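Local coordinates for protein DNA polymerase III subunit beta (Pseudomonas aeruginosa, PDB 4TSZ) that tethers DNA polymerases and other proteins to DNA as a sliding clamp and so makes replication processive, at residues A10-V22 and L45-V58. Sequence-based numbering, arbitrary orientation.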
loop_
_atom_site.group_PDB
_atom_site.type_symbol
_atom_site.label_atom_id
_atom_site.label_comp_id
_atom_site.label_asym_id
_atom_site.label_seq_id
_atom_site.Cartn_x
_atom_site.Cartn_y
_atom_site.Cartn_z
ATOM N N ALA E 10 -19.538 3.195 19.060
ATOM C CA ALA E 10 -19.054 3.144 20.444
ATOM C C ALA E 10 -18.196 1.895 20.677
ATOM O O ALA E 10 -17.196 1.981 21.385
ATOM C CB ALA E 10 -20.226 3.173 21.417
ATOM N N LEU E 11 -18.568 0.755 20.051
ATOM C CA LEU E 11 -17.819 -0.495 20.147
ATOM C C LEU E 11 -16.605 -0.461 19.223
ATOM O O LEU E 11 -15.519 -0.890 19.625
ATOM C CB LEU E 11 -18.728 -1.703 19.821
ATOM C CG LEU E 11 -18.071 -3.106 19.803
ATOM C CD1 LEU E 11 -17.520 -3.495 21.180
ATOM C CD2 LEU E 11 -19.033 -4.155 19.285
ATOM N N LEU E 12 -16.796 0.035 17.988
ATOM C CA LEU E 12 -15.755 0.095 16.959
ATOM C C LEU E 12 -14.487 0.841 17.363
ATOM O O LEU E 12 -13.399 0.319 17.107
ATOM C CB LEU E 12 -16.318 0.622 15.628
ATOM C CG LEU E 12 -15.490 0.403 14.362
ATOM C CD1 LEU E 12 -15.237 -1.084 14.095
ATOM C CD2 LEU E 12 -16.164 1.052 13.168
ATOM N N LYS E 13 -14.614 2.035 17.985
ATOM C CA LYS E 13 -13.460 2.847 18.402
ATOM C C LYS E 13 -12.451 2.070 19.284
ATOM O O LYS E 13 -11.334 1.847 18.805
ATOM C CB LYS E 13 -13.876 4.211 18.992
ATOM N N PRO E 14 -12.819 1.554 20.494
ATOM C CA PRO E 14 -11.845 0.773 21.281
ATOM C C PRO E 14 -11.450 -0.560 20.651
ATOM O O PRO E 14 -10.303 -0.981 20.802
ATOM C CB PRO E 14 -12.566 0.561 22.616
ATOM C CG PRO E 14 -13.999 0.663 22.297
ATOM C CD PRO E 14 -14.094 1.693 21.233
ATOM N N LEU E 15 -12.389 -1.209 19.929
ATOM C CA LEU E 15 -12.144 -2.488 19.251
ATOM C C LEU E 15 -11.046 -2.351 18.197
ATOM O O LEU E 15 -10.153 -3.190 18.168
ATOM C CB LEU E 15 -13.453 -3.040 18.652
ATOM C CG LEU E 15 -13.519 -4.477 18.140
ATOM C CD1 LEU E 15 -12.849 -5.480 19.100
ATOM C CD2 LEU E 15 -14.962 -4.866 17.909
ATOM N N GLN E 16 -11.068 -1.268 17.391
ATOM C CA GLN E 16 -10.041 -1.017 16.369
ATOM C C GLN E 16 -8.674 -0.769 16.992
ATOM O O GLN E 16 -7.673 -1.272 16.483
ATOM C CB GLN E 16 -10.427 0.156 15.452
ATOM C CG GLN E 16 -11.496 -0.185 14.419
ATOM C CD GLN E 16 -11.883 0.992 13.546
ATOM O OE1 GLN E 16 -12.062 0.857 12.338
ATOM N NE2 GLN E 16 -12.054 2.169 14.131
ATOM N N LEU E 17 -8.632 -0.014 18.109
ATOM C CA LEU E 17 -7.378 0.286 18.808
ATOM C C LEU E 17 -6.730 -0.982 19.341
ATOM O O LEU E 17 -5.565 -1.258 19.044
ATOM C CB LEU E 17 -7.594 1.296 19.950
ATOM C CG LEU E 17 -7.904 2.739 19.562
ATOM C CD1 LEU E 17 -7.949 3.608 20.773
ATOM C CD2 LEU E 17 -6.877 3.307 18.583
ATOM N N VAL E 18 -7.518 -1.767 20.087
ATOM C CA VAL E 18 -7.148 -3.029 20.722
ATOM C C VAL E 18 -6.724 -4.103 19.710
ATOM O O VAL E 18 -5.717 -4.770 19.932
ATOM C CB VAL E 18 -8.289 -3.457 21.693
ATOM C CG1 VAL E 18 -8.374 -4.954 21.886
ATOM C CG2 VAL E 18 -8.170 -2.736 23.026
ATOM N N ALA E 19 -7.464 -4.234 18.584
ATOM C CA ALA E 19 -7.172 -5.207 17.523
ATOM C C ALA E 19 -5.828 -4.939 16.841
ATOM O O ALA E 19 -5.203 -5.875 16.344
ATOM C CB ALA E 19 -8.292 -5.226 16.496
ATOM N N GLY E 20 -5.388 -3.682 16.868
ATOM C CA GLY E 20 -4.112 -3.230 16.317
ATOM C C GLY E 20 -2.892 -3.870 16.955
ATOM O O GLY E 20 -1.861 -4.012 16.296
ATOM N N VAL E 21 -2.994 -4.268 18.237
ATOM C CA VAL E 21 -1.889 -4.931 18.946
ATOM C C VAL E 21 -1.985 -6.467 18.829
ATOM O O VAL E 21 -1.012 -7.170 19.101
ATOM C CB VAL E 21 -1.656 -4.419 20.398
ATOM C CG1 VAL E 21 -1.599 -2.889 20.444
ATOM C CG2 VAL E 21 -2.708 -4.956 21.365
ATOM N N VAL E 22 -3.160 -6.975 18.411
ATOM C CA VAL E 22 -3.443 -8.401 18.222
ATOM C C VAL E 22 -2.788 -8.855 16.908
ATOM O O VAL E 22 -3.137 -8.347 15.839
ATOM C CB VAL E 22 -4.974 -8.689 18.271
ATOM C CG1 VAL E 22 -5.292 -10.108 17.827
ATOM C CG2 VAL E 22 -5.545 -8.429 19.665
ATOM N N LEU E 45 -12.179 -3.688 26.896
ATOM C CA LEU E 45 -11.688 -4.495 25.772
ATOM C C LEU E 45 -10.175 -4.544 25.878
ATOM O O LEU E 45 -9.538 -3.494 25.925
ATOM C CB LEU E 45 -12.124 -3.911 24.397
ATOM C CG LEU E 45 -13.632 -3.802 24.120
ATOM C CD1 LEU E 45 -14.175 -2.448 24.550
ATOM C CD2 LEU E 45 -13.917 -3.994 22.646
ATOM N N THR E 46 -9.602 -5.751 25.952
ATOM C CA THR E 46 -8.157 -5.913 26.079
ATOM C C THR E 46 -7.552 -6.756 24.956
ATOM O O THR E 46 -8.061 -7.829 24.640
ATOM C CB THR E 46 -7.791 -6.435 27.482
ATOM O OG1 THR E 46 -8.387 -5.596 28.476
ATOM C CG2 THR E 46 -6.280 -6.521 27.709
ATOM N N GLY E 47 -6.449 -6.258 24.399
ATOM C CA GLY E 47 -5.644 -6.924 23.380
ATOM C C GLY E 47 -4.197 -6.941 23.826
ATOM O O GLY E 47 -3.739 -5.986 24.457
ATOM N N THR E 48 -3.471 -8.031 23.528
ATOM C CA THR E 48 -2.065 -8.202 23.905
ATOM C C THR E 48 -1.290 -9.087 22.932
ATOM O O THR E 48 -1.882 -9.927 22.244
ATOM C CB THR E 48 -1.933 -8.699 25.375
ATOM O OG1 THR E 48 -0.578 -8.544 25.793
ATOM C CG2 THR E 48 -2.366 -10.159 25.569
ATOM N N ASP E 49 0.036 -8.918 22.906
ATOM C CA ASP E 49 0.971 -9.747 22.136
ATOM C C ASP E 49 2.048 -10.252 23.115
ATOM O O ASP E 49 3.087 -10.762 22.692
ATOM C CB ASP E 49 1.580 -8.966 20.938
ATOM C CG ASP E 49 2.544 -7.833 21.284
ATOM O OD1 ASP E 49 2.656 -7.493 22.475
ATOM O OD2 ASP E 49 3.168 -7.275 20.355
ATOM N N LEU E 50 1.777 -10.076 24.436
ATOM C CA LEU E 50 2.622 -10.391 25.597
ATOM C C LEU E 50 3.723 -9.344 25.889
ATOM O O LEU E 50 4.264 -9.340 26.997
ATOM C CB LEU E 50 3.181 -11.828 25.591
ATOM C CG LEU E 50 2.161 -12.970 25.516
ATOM C CD1 LEU E 50 2.819 -14.242 25.027
ATOM C CD2 LEU E 50 1.503 -13.214 26.857
ATOM N N GLU E 51 4.043 -8.460 24.906
ATOM C CA GLU E 51 5.018 -7.366 25.039
ATOM C C GLU E 51 4.245 -6.115 25.445
ATOM O O GLU E 51 4.587 -5.458 26.431
ATOM C CB GLU E 51 5.806 -7.149 23.715
ATOM C CG GLU E 51 6.805 -5.986 23.736
ATOM C CD GLU E 51 7.178 -5.351 22.399
ATOM O OE1 GLU E 51 6.697 -4.227 22.127
ATOM O OE2 GLU E 51 7.983 -5.948 21.646
ATOM N N VAL E 52 3.191 -5.806 24.671
ATOM C CA VAL E 52 2.307 -4.675 24.892
ATOM C C VAL E 52 0.896 -5.160 25.198
ATOM O O VAL E 52 0.482 -6.219 24.731
ATOM C CB VAL E 52 2.331 -3.581 23.769
ATOM C CG1 VAL E 52 3.751 -3.108 23.469
ATOM C CG2 VAL E 52 1.634 -4.048 22.495
ATOM N N GLU E 53 0.173 -4.376 25.998
ATOM C CA GLU E 53 -1.218 -4.617 26.341
ATOM C C GLU E 53 -1.975 -3.314 26.132
ATOM O O GLU E 53 -1.558 -2.263 26.627
ATOM C CB GLU E 53 -1.369 -5.113 27.789
ATOM C CG GLU E 53 -2.802 -5.455 28.140
ATOM C CD GLU E 53 -3.057 -5.662 29.615
ATOM O OE1 GLU E 53 -3.209 -6.832 30.035
ATOM O OE2 GLU E 53 -3.108 -4.652 30.353
ATOM N N LEU E 54 -3.073 -3.384 25.394
ATOM C CA LEU E 54 -3.904 -2.218 25.163
ATOM C C LEU E 54 -5.304 -2.483 25.691
ATOM O O LEU E 54 -5.880 -3.531 25.411
ATOM C CB LEU E 54 -3.906 -1.811 23.681
ATOM C CG LEU E 54 -4.512 -0.434 23.336
ATOM C CD1 LEU E 54 -3.850 0.701 24.118
ATOM C CD2 LEU E 54 -4.360 -0.139 21.859
ATOM N N VAL E 55 -5.824 -1.542 26.491
ATOM C CA VAL E 55 -7.151 -1.618 27.105
ATOM C C VAL E 55 -7.999 -0.421 26.655
ATOM O O VAL E 55 -7.566 0.717 26.771
ATOM C CB VAL E 55 -7.091 -1.729 28.664
ATOM C CG1 VAL E 55 -8.496 -1.801 29.281
ATOM C CG2 VAL E 55 -6.241 -2.921 29.112
ATOM N N GLY E 56 -9.192 -0.708 26.150
ATOM C CA GLY E 56 -10.184 0.287 25.753
ATOM C C GLY E 56 -11.397 0.178 26.656
ATOM O O GLY E 56 -11.764 -0.924 27.069
ATOM N N ARG E 57 -12.010 1.316 27.001
ATOM C CA ARG E 57 -13.169 1.333 27.897
ATOM C C ARG E 57 -14.354 2.083 27.306
ATOM O O ARG E 57 -14.168 3.119 26.662
ATOM C CB ARG E 57 -12.795 1.906 29.279
ATOM C CG ARG E 57 -12.151 0.882 30.208
ATOM C CD ARG E 57 -11.420 1.536 31.373
ATOM N NE ARG E 57 -10.022 1.847 31.037
ATOM C CZ ARG E 57 -9.571 3.043 30.644
ATOM N NH1 ARG E 57 -10.395 4.080 30.568
ATOM N NH2 ARG E 57 -8.288 3.210 30.349
ATOM N N VAL E 58 -15.575 1.537 27.514
ATOM C CA VAL E 58 -16.847 2.111 27.054
ATOM C C VAL E 58 -17.872 2.058 28.181
ATOM O O VAL E 58 -18.010 1.024 28.848
ATOM C CB VAL E 58 -17.461 1.442 25.783
ATOM C CG1 VAL E 58 -18.270 2.449 24.975
ATOM C CG2 VAL E 58 -16.415 0.765 24.906
#
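Val18 drives both methyls down onto the backbone of the hairpin formed by strands 45-48 and 52-58. Val18 CG2 rests over two carbonyl oxygens, 3.3 Å from Leu45 O and 3.4 Å from Leu54 O, while a chi1 of 152° turns Val18 CG1 to Gly47 N at 3.4 Å. Gly47 and Gly56, with no side chains, let the helix come this close: Pro14 CB rests 3.9 Å from Gly56 CA. The Pro14 ring lies over Leu45 CD1 and Val58 CG2, its CG 3.6 Å from the latter, and Leu45 extends CD2 toward the methyls of Leu11 and Leu15. In the N-terminal domain of this beta sliding clamp, the helix packs on one face of an antiparallel sheet, segment 10-19 running antiparallel to strand 52-58 (176°) and nearly parallel to strand 45-48; helix 73-82 flanks Leu11 and Leu15. Further along, Val21 CG2 reaches Gly47 O at 3.4 Å. Contact thins at the margins. Leu54 CD2 lies 3.3 Å from Leu17 O, where Leu17 is partly exposed and Leu208 adds cover. Ala10, partly exposed, touches Val58 loosely, its CB 4.1 Å from Val58 CG1. At the hairpin turn, Asp49 gives Val21 O just its CB; Asp49 OD1 closes an Asx turn with Glu51 N and accepts Val52 N almost straight (179°).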